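Local coordinates for protein serine protease MT3772 (Mycobacterium tuberculosis, PDB 3K6Y) that probably cleaves proteins as a trypsin-like serine endopeptidase and is likely required for the bacterium's resistance to acid and oxidative stress, at residues Glu151-Ser156 with Arg169-Ile174. Sequence-based numbering, arbitrary orientation.
Sequences EAIRLS and RDVYTI
Glu151, Ile153 and Leu155 pair with Thr173, Val171 and Arg169 as the hydrogen-bonded sites of an antiparallel beta hairpin, strands 143-157 and 167-175, neighbours in the second six-stranded barrel of the chymotrypsin-like fold. Ile153 and Val171 bond both ways, Ile153 N to Val171 O at 2.8 Å and Val171 N back to Ile153 O almost straight; at the Glu151 end the return bond from Glu151 N to Thr173 O is weak. The short segments diverge from strict antiparallel, their directions 138° apart, consistent with the twist of a barrel wall. On the face bearing Ile153, Val171 and Leu155, Ile153 CG1 stands between its backbone N and carbonyl carbon (chi1 61°), as does Val171 CG2 on its own residue, and the two meet at a tight 3.3 Å, while Leu155 CB reaches the same methyl, Val171 CG2, at 3.8 Å. Phe199 of strand 194-201 packs against Leu155, Val171 and Arg169. The other face carries Ala152, whose CB meets the Tyr172 ring at CE1; the phenol OH reaches on to Ala125 N. There too, Asp170 OD1 lies over one face of the Arg154 guanidinium, 2.7 Å from Arg154 NH1, the carboxylate and guanidinium planes 60° apart; this salt bridge is electrostatic rather than a directed hydrogen bond, and Arg154 NH2 bonds weakly to Thr168 O. Arg169 NH1 bonds to Val103 O, its side chain beside predicted catalytic Asp104 in the cleft between the barrels. At the Glu151 end one water links Glu151 OE1 and Thr173 OG1; at the Arg169 end a second donates to Leu155 O and accepts from Arg169 NE, its oxygen 2.8 Å from Arg169 NE and in the guanidinium plane.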
loop_
_atom_site.group_PDB
_atom_site.type_symbol
_atom_site.label_atom_id
_atom_site.label_comp_id
_atom_site.label_asym_id
_atom_site.label_seq_id
_atom_site.Cartn_x
_atom_site.Cartn_y
_atom_site.Cartn_z
ATOM N N GLU A 151 -29.147 6.546 10.680
ATOM C CA GLU A 151 -29.606 5.719 9.579
ATOM C C GLU A 151 -28.506 4.763 9.140
ATOM O O GLU A 151 -27.332 5.120 9.208
ATOM C CB GLU A 151 -29.960 6.648 8.405
ATOM C CG GLU A 151 -30.697 6.034 7.241
ATOM C CD GLU A 151 -30.957 7.044 6.119
ATOM O OE1 GLU A 151 -30.340 8.142 6.113
ATOM O OE2 GLU A 151 -31.774 6.729 5.232
ATOM N N ALA A 152 -28.882 3.572 8.684
ATOM C CA ALA A 152 -27.970 2.708 7.919
ATOM C C ALA A 152 -28.099 3.104 6.446
ATOM O O ALA A 152 -29.210 3.152 5.916
ATOM C CB ALA A 152 -28.325 1.242 8.115
ATOM N N ILE A 153 -26.978 3.417 5.799
ATOM C CA ILE A 153 -26.965 3.864 4.394
ATOM C C ILE A 153 -25.877 3.125 3.616
ATOM O O ILE A 153 -24.956 2.586 4.218
ATOM C CB ILE A 153 -26.710 5.399 4.255
ATOM C CG1 ILE A 153 -25.352 5.808 4.836
ATOM C CG2 ILE A 153 -27.839 6.206 4.887
ATOM C CD1 ILE A 153 -24.825 7.159 4.347
ATOM N N ARG A 154 -25.978 3.116 2.291
ATOM C CA ARG A 154 -24.903 2.656 1.417
ATOM C C ARG A 154 -24.170 3.887 0.921
ATOM O O ARG A 154 -24.721 4.692 0.154
ATOM C CB ARG A 154 -25.453 1.862 0.223
ATOM C CG ARG A 154 -25.866 0.438 0.539
ATOM C CD ARG A 154 -25.421 -0.535 -0.565
ATOM N NE ARG A 154 -23.985 -0.802 -0.484
ATOM C CZ ARG A 154 -23.439 -1.909 0.020
ATOM N NH1 ARG A 154 -24.208 -2.897 0.477
ATOM N NH2 ARG A 154 -22.121 -2.031 0.059
ATOM N N LEU A 155 -22.927 4.036 1.362
ATOM C CA LEU A 155 -22.126 5.218 1.125
ATOM C C LEU A 155 -21.140 4.932 0.005
ATOM O O LEU A 155 -20.369 3.970 0.095
ATOM C CB LEU A 155 -21.340 5.573 2.397
ATOM C CG LEU A 155 -20.468 6.833 2.377
ATOM C CD1 LEU A 155 -21.332 8.101 2.372
ATOM C CD2 LEU A 155 -19.479 6.858 3.539
ATOM N N SER A 156 -21.130 5.772 -1.026
ATOM C CA SER A 156 -20.160 5.665 -2.113
ATOM C C SER A 156 -19.173 6.797 -2.038
ATOM O O SER A 156 -19.548 7.939 -1.763
ATOM C CB SER A 156 -20.876 5.725 -3.467
ATOM O OG SER A 156 -21.494 4.490 -3.746
ATOM N N ARG A 169 -19.917 1.154 0.545
ATOM C CA ARG A 169 -19.861 0.456 1.837
ATOM C C ARG A 169 -21.132 0.702 2.624
ATOM O O ARG A 169 -21.749 1.773 2.524
ATOM C CB ARG A 169 -18.697 0.999 2.652
ATOM C CG ARG A 169 -17.370 0.768 1.984
ATOM C CD ARG A 169 -16.227 1.342 2.767
ATOM N NE ARG A 169 -16.213 2.798 2.727
ATOM C CZ ARG A 169 -15.337 3.553 3.378
ATOM N NH1 ARG A 169 -14.429 2.985 4.163
ATOM N NH2 ARG A 169 -15.380 4.874 3.273
ATOM N N ASP A 170 -21.519 -0.283 3.424
ATOM C CA ASP A 170 -22.607 -0.089 4.389
ATOM C C ASP A 170 -22.069 0.634 5.621
ATOM O O ASP A 170 -21.114 0.176 6.258
ATOM C CB ASP A 170 -23.207 -1.433 4.822
ATOM C CG ASP A 170 -23.950 -2.147 3.706
ATOM O OD1 ASP A 170 -24.501 -1.482 2.814
ATOM O OD2 ASP A 170 -24.003 -3.389 3.743
ATOM N N VAL A 171 -22.702 1.750 5.955
ATOM C CA VAL A 171 -22.321 2.593 7.065
ATOM C C VAL A 171 -23.525 2.970 7.896
ATOM O O VAL A 171 -24.659 2.949 7.387
ATOM C CB VAL A 171 -21.535 3.852 6.609
ATOM C CG1 VAL A 171 -20.345 3.444 5.735
ATOM C CG2 VAL A 171 -22.432 4.844 5.915
ATOM N N TYR A 172 -23.290 3.309 9.157
ATOM C CA TYR A 172 -24.252 4.109 9.891
ATOM C C TYR A 172 -23.812 5.552 9.868
ATOM O O TYR A 172 -22.622 5.862 10.034
ATOM C CB TYR A 172 -24.340 3.700 11.359
ATOM C CG TYR A 172 -24.843 2.312 11.626
ATOM C CD1 TYR A 172 -26.190 1.979 11.429
ATOM C CD2 TYR A 172 -23.992 1.338 12.139
ATOM C CE1 TYR A 172 -26.660 0.703 11.707
ATOM C CE2 TYR A 172 -24.454 0.050 12.409
ATOM C CZ TYR A 172 -25.786 -0.254 12.199
ATOM O OH TYR A 172 -26.258 -1.509 12.470
ATOM N N THR A 173 -24.785 6.444 9.695
ATOM C CA THR A 173 -24.592 7.811 10.137
ATOM C C THR A 173 -25.094 7.929 11.561
ATOM O O THR A 173 -26.117 7.328 11.906
ATOM C CB THR A 173 -25.313 8.807 9.235
ATOM O OG1 THR A 173 -26.687 8.424 9.127
ATOM C CG2 THR A 173 -24.677 8.798 7.850
ATOM N N ILE A 174 -24.374 8.682 12.387
ATOM C CA ILE A 174 -24.726 8.847 13.788
ATOM C C ILE A 174 -24.727 10.338 14.096
ATOM O O ILE A 174 -24.058 11.133 13.411
ATOM C CB ILE A 174 -23.766 8.070 14.741
ATOM C CG1 ILE A 174 -22.333 8.613 14.649
ATOM C CG2 ILE A 174 -23.849 6.574 14.466
ATOM C CD1 ILE A 174 -21.388 7.956 15.636
HETATM O O HOH W 1 -28.322 9.784 7.310
HETATM O O HOH W 2 -17.796 4.345 0.966
#